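Local structure of aminotransferase (Paracoccus denitrificans, 4GRX) at residues Leu62-Gly67 with Ile433-Pro438; Val123-Ser128 with Met306-Leu311; Ser169-Gly174 with Pro186-Leu191. The protein probably transfers amino groups between amine donors and carbonyl acceptors with pyridoxal 5'-phosphate, as an omega-aminotransferase of class III. All coordinates share one frame; numbering follows the deposited sequence.

Contact 1: residues Leu62-Gly67 with Ile433-Pro438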
loop_
_atom_site.group_PDB
_atom_site.type_symbol
_atom_site.label_atom_id
_atom_site.label_comp_id
_atom_site.label_asym_id
_atom_site.label_seq_id
_atom_site.Cartn_x
_atom_site.Cartn_y
_atom_site.Cartn_z
ATOM N N LEU A 62 0.281 -7.811 -28.103
ATOM C CA LEU A 62 1.633 -7.879 -27.557
ATOM C C LEU A 62 1.879 -6.720 -26.581
ATOM O O LEU A 62 2.054 -5.579 -27.000
ATOM C CB LEU A 62 2.646 -7.860 -28.697
ATOM C CG LEU A 62 4.134 -7.815 -28.374
ATOM C CD1 LEU A 62 4.543 -9.008 -27.524
ATOM C CD2 LEU A 62 4.926 -7.768 -29.674
ATOM N N ASP A 63 1.874 -7.009 -25.281
ATOM C CA ASP A 63 2.009 -5.950 -24.262
ATOM C C ASP A 63 3.470 -5.578 -24.064
ATOM O O ASP A 63 4.171 -6.211 -23.285
ATOM C CB ASP A 63 1.354 -6.344 -22.923
ATOM C CG ASP A 63 1.315 -5.190 -21.925
ATOM O OD1 ASP A 63 2.320 -4.448 -21.806
ATOM O OD2 ASP A 63 0.276 -5.011 -21.236
ATOM N N ALA A 64 3.914 -4.544 -24.773
ATOM C CA ALA A 64 5.304 -4.090 -24.727
ATOM C C ALA A 64 5.566 -3.189 -23.524
ATOM O O ALA A 64 6.588 -2.515 -23.461
ATOM C CB ALA A 64 5.671 -3.367 -26.012
ATOM N N ASN A 65 4.649 -3.187 -22.565
ATOM C CA ASN A 65 4.791 -2.380 -21.356
ATOM C C ASN A 65 4.899 -3.281 -20.135
ATOM O O ASN A 65 4.804 -2.819 -19.000
ATOM C CB ASN A 65 3.585 -1.448 -21.218
ATOM C CG ASN A 65 3.915 -0.173 -20.488
ATOM O OD1 ASN A 65 3.477 0.045 -19.352
ATOM N ND2 ASN A 65 4.693 0.683 -21.128
ATOM N N SER A 66 5.091 -4.574 -20.388
ATOM C CA SER A 66 5.202 -5.589 -19.346
ATOM C C SER A 66 4.027 -5.508 -18.416
ATOM O O SER A 66 4.187 -5.684 -17.213
ATOM C CB SER A 66 6.481 -5.403 -18.526
ATOM O OG SER A 66 7.601 -5.947 -19.178
ATOM N N GLY A 67 2.851 -5.253 -18.977
ATOM C CA GLY A 67 1.717 -4.777 -18.203
ATOM C C GLY A 67 2.113 -3.422 -17.652
ATOM O O GLY A 67 1.914 -2.389 -18.291
ATOM N N ILE A 433 7.222 8.073 -26.042
ATOM C CA ILE A 433 6.777 6.723 -26.394
ATOM C C ILE A 433 7.683 5.688 -25.727
ATOM O O ILE A 433 8.852 5.529 -26.094
ATOM C CB ILE A 433 6.805 6.520 -27.911
ATOM C CG1 ILE A 433 6.065 7.665 -28.602
ATOM C CG2 ILE A 433 6.233 5.153 -28.287
ATOM C CD1 ILE A 433 6.755 8.158 -29.854
ATOM N N VAL A 434 7.129 4.977 -24.751
ATOM C CA VAL A 434 7.900 4.094 -23.890
ATOM C C VAL A 434 7.750 2.639 -24.303
ATOM O O VAL A 434 6.670 2.181 -24.674
ATOM C CB VAL A 434 7.484 4.281 -22.420
ATOM C CG1 VAL A 434 8.128 3.248 -21.519
ATOM C CG2 VAL A 434 7.852 5.673 -21.952
ATOM N N LEU A 435 8.855 1.916 -24.244
ATOM C CA LEU A 435 8.865 0.505 -24.532
ATOM C C LEU A 435 9.617 -0.177 -23.404
ATOM O O LEU A 435 10.790 0.156 -23.121
ATOM C CB LEU A 435 9.546 0.259 -25.871
ATOM C CG LEU A 435 8.843 0.708 -27.155
ATOM C CD1 LEU A 435 9.726 0.401 -28.359
ATOM C CD2 LEU A 435 7.469 0.051 -27.321
ATOM N N CYS A 436 8.927 -1.089 -22.723
ATOM C CA CYS A 436 9.517 -1.846 -21.616
ATOM C C CYS A 436 8.943 -3.260 -21.550
ATOM O O CYS A 436 8.281 -3.629 -20.565
ATOM C CB CYS A 436 9.356 -1.101 -20.275
ATOM S SG CYS A 436 7.654 -0.748 -19.760
ATOM N N PRO A 437 9.213 -4.068 -22.599
ATOM C CA PRO A 437 8.618 -5.401 -22.755
ATOM C C PRO A 437 9.117 -6.406 -21.701
ATOM O O PRO A 437 10.143 -6.164 -21.066
ATOM C CB PRO A 437 9.079 -5.838 -24.160
ATOM C CG PRO A 437 10.094 -4.837 -24.618
ATOM C CD PRO A 437 10.344 -3.857 -23.523
ATOM N N PRO A 438 8.406 -7.539 -21.518
ATOM C CA PRO A 438 8.968 -8.551 -20.607
ATOM C C PRO A 438 10.360 -9.030 -21.049
ATOM O O PRO A 438 10.732 -8.950 -22.229
ATOM C CB PRO A 438 7.971 -9.710 -20.706
ATOM C CG PRO A 438 6.726 -9.123 -21.264
ATOM C CD PRO A 438 7.165 -8.010 -22.160
#

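Contact 2: residues Val123-Ser128 with Met306-Leu311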
loop_
_atom_site.group_PDB
_atom_site.type_symbol
_atom_site.label_atom_id
_atom_site.label_comp_id
_atom_site.label_asym_id
_atom_site.label_seq_id
_atom_site.Cartn_x
_atom_site.Cartn_y
_atom_site.Cartn_z
ATOM N N VAL A 123 15.770 -5.466 6.314
ATOM C CA VAL A 123 14.687 -5.424 5.340
ATOM C C VAL A 123 13.350 -5.178 6.064
ATOM O O VAL A 123 13.009 -5.884 7.030
ATOM C CB VAL A 123 14.627 -6.758 4.532
ATOM C CG1 VAL A 123 13.675 -6.658 3.350
ATOM C CG2 VAL A 123 16.016 -7.179 4.051
ATOM N N PHE A 124 12.613 -4.170 5.598
ATOM C CA PHE A 124 11.231 -3.945 6.031
ATOM C C PHE A 124 10.264 -4.072 4.838
ATOM O O PHE A 124 10.601 -3.672 3.718
ATOM C CB PHE A 124 11.096 -2.583 6.715
ATOM C CG PHE A 124 9.773 -2.385 7.412
ATOM C CD1 PHE A 124 9.534 -2.955 8.672
ATOM C CD2 PHE A 124 8.753 -1.625 6.813
ATOM C CE1 PHE A 124 8.312 -2.768 9.315
ATOM C CE2 PHE A 124 7.533 -1.436 7.456
ATOM C CZ PHE A 124 7.319 -2.007 8.707
ATOM N N TYR A 125 9.074 -4.636 5.063
ATOM C CA TYR A 125 8.170 -4.930 3.937
ATOM C C TYR A 125 6.942 -4.020 3.817
ATOM O O TYR A 125 6.440 -3.486 4.810
ATOM C CB TYR A 125 7.753 -6.407 3.933
ATOM C CG TYR A 125 8.902 -7.368 3.687
ATOM C CD1 TYR A 125 9.388 -7.589 2.403
ATOM C CD2 TYR A 125 9.496 -8.059 4.743
ATOM C CE1 TYR A 125 10.440 -8.458 2.174
ATOM C CE2 TYR A 125 10.549 -8.926 4.525
ATOM C CZ TYR A 125 11.019 -9.125 3.237
ATOM O OH TYR A 125 12.061 -9.996 3.009
ATOM N N THR A 126 6.473 -3.861 2.580
ATOM C CA THR A 126 5.255 -3.121 2.283
ATOM C C THR A 126 4.475 -3.868 1.218
ATOM O O THR A 126 4.894 -4.945 0.763
ATOM C CB THR A 126 5.563 -1.724 1.723
ATOM O OG1 THR A 126 6.303 -1.856 0.509
ATOM C CG2 THR A 126 6.372 -0.919 2.698
ATOM N N ASN A 127 3.358 -3.290 0.788
ATOM C CA ASN A 127 2.609 -3.880 -0.321
ATOM C C ASN A 127 2.972 -3.266 -1.659
ATOM O O ASN A 127 3.060 -3.974 -2.658
ATOM C CB ASN A 127 1.105 -3.800 -0.073
ATOM C CG ASN A 127 0.690 -4.522 1.195
ATOM O OD1 ASN A 127 0.928 -5.721 1.345
ATOM N ND2 ASN A 127 0.082 -3.793 2.122
ATOM N N SER A 128 3.217 -1.960 -1.674
ATOM C CA SER A 128 3.494 -1.242 -2.912
ATOM C C SER A 128 4.799 -0.480 -2.830
ATOM O O SER A 128 5.347 -0.287 -1.751
ATOM C CB SER A 128 2.360 -0.271 -3.190
ATOM O OG SER A 128 2.304 0.725 -2.182
ATOM N N MET A 306 4.056 -6.588 -3.509
ATOM C CA MET A 306 5.158 -6.634 -2.568
ATOM C C MET A 306 6.032 -5.411 -2.720
ATOM O O MET A 306 6.310 -4.972 -3.838
ATOM C CB MET A 306 6.009 -7.861 -2.848
ATOM C CG MET A 306 6.929 -8.279 -1.720
ATOM S SD MET A 306 6.150 -9.519 -0.667
ATOM C CE MET A 306 7.636 -10.214 0.027
ATOM N N GLY A 307 6.464 -4.873 -1.585
ATOM C CA GLY A 307 7.488 -3.836 -1.536
ATOM C C GLY A 307 8.535 -4.148 -0.482
ATOM O O GLY A 307 8.260 -4.823 0.513
ATOM N N ALA A 308 9.746 -3.652 -0.703
ATOM C CA ALA A 308 10.831 -3.840 0.253
ATOM C C ALA A 308 11.737 -2.629 0.352
ATOM O O ALA A 308 12.186 -2.067 -0.658
ATOM C CB ALA A 308 11.648 -5.071 -0.083
ATOM N N VAL A 309 11.998 -2.245 1.592
ATOM C CA VAL A 309 13.019 -1.272 1.924
ATOM C C VAL A 309 14.209 -2.097 2.417
ATOM O O VAL A 309 14.069 -2.840 3.409
ATOM C CB VAL A 309 12.501 -0.330 3.030
ATOM C CG1 VAL A 309 13.616 0.531 3.614
ATOM C CG2 VAL A 309 11.376 0.533 2.489
ATOM N N ILE A 310 15.345 -2.001 1.705
ATOM C CA ILE A 310 16.606 -2.642 2.117
ATOM C C ILE A 310 17.655 -1.634 2.620
ATOM O O ILE A 310 18.321 -0.964 1.826
ATOM C CB ILE A 310 17.256 -3.454 0.978
ATOM C CG1 ILE A 310 16.234 -4.348 0.273
ATOM C CG2 ILE A 310 18.415 -4.287 1.523
ATOM C CD1 ILE A 310 16.774 -5.003 -0.986
ATOM N N LEU A 311 17.815 -1.537 3.932
ATOM C CA LEU A 311 18.809 -0.624 4.501
ATOM C C LEU A 311 20.229 -1.195 4.415
ATOM O O LEU A 311 20.467 -2.329 4.850
ATOM C CB LEU A 311 18.470 -0.316 5.961
ATOM C CG LEU A 311 17.092 0.269 6.276
ATOM C CD1 LEU A 311 16.808 0.187 7.770
ATOM C CD2 LEU A 311 16.972 1.703 5.780
#

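Contact 3: residues Ser169-Gly174 with Pro186-Leu191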
loop_
_atom_site.group_PDB
_atom_site.type_symbol
_atom_site.label_atom_id
_atom_site.label_comp_id
_atom_site.label_asym_id
_atom_site.label_seq_id
_atom_site.Cartn_x
_atom_site.Cartn_y
_atom_site.Cartn_z
ATOM N N SER A 169 4.756 10.211 -1.161
ATOM C CA SER A 169 5.380 9.745 -2.406
ATOM C C SER A 169 4.957 10.556 -3.636
ATOM O O SER A 169 5.719 10.690 -4.593
ATOM C CB SER A 169 5.192 8.227 -2.611
ATOM O OG SER A 169 3.849 7.807 -2.426
ATOM N N ALA A 170 3.751 11.117 -3.604
ATOM C CA ALA A 170 3.319 12.033 -4.656
ATOM C C ALA A 170 4.024 13.396 -4.535
ATOM O O ALA A 170 4.292 14.056 -5.551
ATOM C CB ALA A 170 1.808 12.180 -4.659
ATOM N N SER A 171 4.329 13.816 -3.302
ATOM C CA SER A 171 5.085 15.053 -3.086
ATOM C C SER A 171 6.509 14.834 -3.566
ATOM O O SER A 171 7.206 15.774 -3.971
ATOM C CB SER A 171 5.096 15.438 -1.615
ATOM O OG SER A 171 3.792 15.710 -1.151
ATOM N N MET A 172 6.921 13.568 -3.542
ATOM C CA MET A 172 8.221 13.169 -4.036
ATOM C C MET A 172 8.296 13.179 -5.591
ATOM O O MET A 172 9.353 13.406 -6.196
ATOM C CB MET A 172 8.546 11.805 -3.457
ATOM C CG MET A 172 8.828 11.837 -1.965
ATOM S SD MET A 172 9.612 10.288 -1.489
ATOM C CE MET A 172 8.227 9.513 -0.687
ATOM N N THR A 173 7.140 12.973 -6.210
ATOM C CA THR A 173 7.003 12.833 -7.643
ATOM C C THR A 173 6.998 14.209 -8.309
ATOM O O THR A 173 6.218 15.075 -7.953
ATOM C CB THR A 173 5.719 12.016 -7.935
ATOM O OG1 THR A 173 5.946 10.650 -7.533
ATOM C CG2 THR A 173 5.299 12.096 -9.403
ATOM N N GLY A 174 7.873 14.416 -9.275
ATOM C CA GLY A 174 7.988 15.739 -9.866
ATOM C C GLY A 174 7.223 15.866 -11.163
ATOM O O GLY A 174 7.824 15.795 -12.225
ATOM N N PRO A 186 4.529 20.858 2.103
ATOM C CA PRO A 186 5.795 21.502 2.491
ATOM C C PRO A 186 6.889 20.448 2.722
ATOM O O PRO A 186 6.601 19.334 3.198
ATOM C CB PRO A 186 5.450 22.188 3.825
ATOM C CG PRO A 186 3.965 22.350 3.812
ATOM C CD PRO A 186 3.442 21.164 3.058
ATOM N N GLY A 187 8.120 20.777 2.361
ATOM C CA GLY A 187 9.259 19.940 2.714
ATOM C C GLY A 187 9.777 19.034 1.614
ATOM O O GLY A 187 10.655 18.194 1.858
ATOM N N PHE A 188 9.235 19.183 0.409
ATOM C CA PHE A 188 9.646 18.353 -0.715
ATOM C C PHE A 188 10.144 19.264 -1.814
ATOM O O PHE A 188 9.407 20.123 -2.296
ATOM C CB PHE A 188 8.482 17.457 -1.170
ATOM C CG PHE A 188 8.076 16.460 -0.131
ATOM C CD1 PHE A 188 8.565 15.161 -0.169
ATOM C CD2 PHE A 188 7.253 16.833 0.930
ATOM C CE1 PHE A 188 8.233 14.240 0.830
ATOM C CE2 PHE A 188 6.906 15.914 1.927
ATOM C CZ PHE A 188 7.403 14.614 1.876
ATOM N N ILE A 189 11.421 19.107 -2.162
ATOM C CA ILE A 189 12.101 19.987 -3.109
ATOM C C ILE A 189 12.455 19.209 -4.369
ATOM O O ILE A 189 12.998 18.104 -4.290
ATOM C CB ILE A 189 13.382 20.585 -2.477
ATOM C CG1 ILE A 189 13.034 21.380 -1.227
ATOM C CG2 ILE A 189 14.147 21.464 -3.458
ATOM C CD1 ILE A 189 14.207 21.580 -0.294
ATOM N N HIS A 190 12.157 19.795 -5.525
ATOM C CA HIS A 190 12.475 19.191 -6.809
ATOM C C HIS A 190 13.601 19.893 -7.523
ATOM O O HIS A 190 13.460 21.053 -7.890
ATOM C CB HIS A 190 11.230 19.166 -7.677
ATOM C CG HIS A 190 10.088 18.412 -7.061
ATOM N ND1 HIS A 190 8.842 18.914 -6.993
ATOM C CD2 HIS A 190 10.043 17.156 -6.460
ATOM C CE1 HIS A 190 8.034 18.022 -6.378
ATOM N NE2 HIS A 190 8.771 16.945 -6.059
ATOM N N LEU A 191 14.721 19.191 -7.718
ATOM C CA LEU A 191 15.911 19.735 -8.388
ATOM C C LEU A 191 15.843 19.400 -9.858
ATOM O O LEU A 191 15.001 18.598 -10.267
ATOM C CB LEU A 191 17.167 19.074 -7.849
ATOM C CG LEU A 191 17.414 18.925 -6.358
ATOM C CD1 LEU A 191 18.326 17.727 -6.171
ATOM C CD2 LEU A 191 18.057 20.189 -5.822
#

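Contact 1: residues Leu62-Gly67 with Ile433-Pro438
Ala-64 and Pro-437 bring their CA atoms to 4.1 Å of each other where two chain segments meet just past the ends of strands 60-63 and 432-435. The first segment reverses in a type I beta turn from Asp-63 to Ser-66, and the second passes it nearly extended. One backbone bond joins them: Cys-436 N donates to Ala-64 O at 2.8 Å, almost in line with the carbonyl (C=O...N 168°). Asp-63 shapes the turn from within, its OD1 accepting from Asn-65 N at 2.8 Å in an Asx turn and, more weakly, from Gly-67 N; its OD2 bonds to Tyr-94 OH of the second subunit. Ser-66 OG, anti to its carbonyl carbon (chi1 -81°), donates across the contact to Cys-436 O at 2.8 Å, tilted slightly from the carbonyl plane. The Pro-438 ring lies beside this hydroxyl, CD 3.7 Å from Ser-66 OG. Cys-436 SG, between its own backbone N and carbonyl carbon (chi1 60°), lies 3.6 Å from the backbone O of Asn-65; Trp-69 also touches this side chain. The methyl of Ala-64 meets Leu-435 CD2 at 4.1 Å; Leu-435 is also touched by Phe-368 and Leu-372 of helix 357-375 and Leu-453 of helix 443-463. The turn lies near the ligand pocket, the Asn-65 side chain about 7 Å from the bound delta-amino valeric acid. Arg-276 bonds to both Ser-66 OG and Pro-437 O. Neither proline has an N-H to give; the carbonyls of Ala-64, Cys-436 and Pro-437 accept from a backbone N, a hydroxyl and a guanidinium in turn, and Arg-276 probably polarises the serine hydroxyl.

Contact 2: residues Val123-Ser128 with Met306-Leu311
Val-123 starts the antiparallel pairing opposite Ile-310, its CG1 packing 4.3 Å from Ala-308 CB and its CA-H pointing at Val-309 O. Phe-124 and Val-309 form a hydrogen-bonded pair with two nearly straight bonds, Phe-124 N to Val-309 O and Val-309 N to Phe-124 O, both 2.9 Å. The Phe-124 ring swings away from Val-309 to meet Phe-329 edge-to-face. The strands belong to the seven-stranded mixed sheet of a fold type I aminotransferase, in which 122-126 is outermost within this chain, with Val-123 making backbone hydrogen bonds to the second subunit. Tyr-125 turns to the opposite face, covered by helix 103-115, where Ser-109 binds its OH; its ring crosses the bent Met-306 chain obliquely, CE1 3.9 Å from CE, and offers its edge to Gly-307 O. Thr-126 pairs with Gly-307 through two bonds whose donors stand well above the carbonyl planes. With OG1 set between its backbone N and carbonyl carbon (chi1 61°), Thr-126 brings the hydroxyl over Gly-307 CA and donates to Ser-128 O at 2.9 Å; a valine here would probably leave that carbonyl without its hydroxyl mate. Ser-128 N-caps helix 129-146, its OG bonded to Glu-131 N and to Glu-131 OE2 of the second subunit.

Contact 3: residues Ser169-Gly174 with Pro186-Leu191
Ser-171, on helix 167-172, and Met-172 pack against Phe-188 and His-190 of strand 188-191, inside a beta-alpha-beta crossover that begins with the neighbouring parallel strand 154-158. Phe-188 and His-190 alternate with Ile-189, so both rings leave the strand on the side that faces the helix. In each, CG stands anti to the carbonyl carbon (chi1 -59° for His-190), which carries both rings toward the helix. The phenyl ring takes Ser-171 CB over one face, 3.6 Å from the ring centroid, as a CH-pi contact. Ser-171 OG is meanwhile engaged with Ala-167 O and Leu-185 N, which leaves the methylene to meet the ring. Met-172 comes in obliquely, its CG 3.7 Å from Phe-188 CE1, before the chain bends at its third torsion; helix 129-146 touches the same methionine. His-190 faces the carbonyls of Ser-171, Met-172 and Thr-173. Its NE2 donates to Ser-171 O at 2.9 Å, with a bent N-H...O angle of 134°, while Met-172 O and Thr-173 O lie obliquely to the ring and farther off. This group of carbonyl oxygens is likely to favour a proton on NE2. Met-172 O has its own donor in Thr-157 OG1, on strand 154-158. Gly-174 closes over the imidazole, its CA 4.1 Å from the ring centroid and only 9° off the ring normal.

Contacts 2 and 3 reach the same seven-stranded sheet at its two ends within the chain, strands 122-126 with 307-311 and strand 188-191, their centres 21 Å apart; helix 129-146 touches Thr-126 in one and Met-172 in the other. Contact 1 lies across the chain's centre from both and ties the ends of strands from two other sheets. Contacts 1 and 2 are wholly buried, whereas the strand side of contact 3 is partly exposed. Chemistry follows place: regular backbone pairing in contact 2, isolated bonds around a turn and prolines in contact 1, and CH-pi contacts with a histidine bond in contact 3. In contacts 1 and 2, polar side chains also bond to the second subunit.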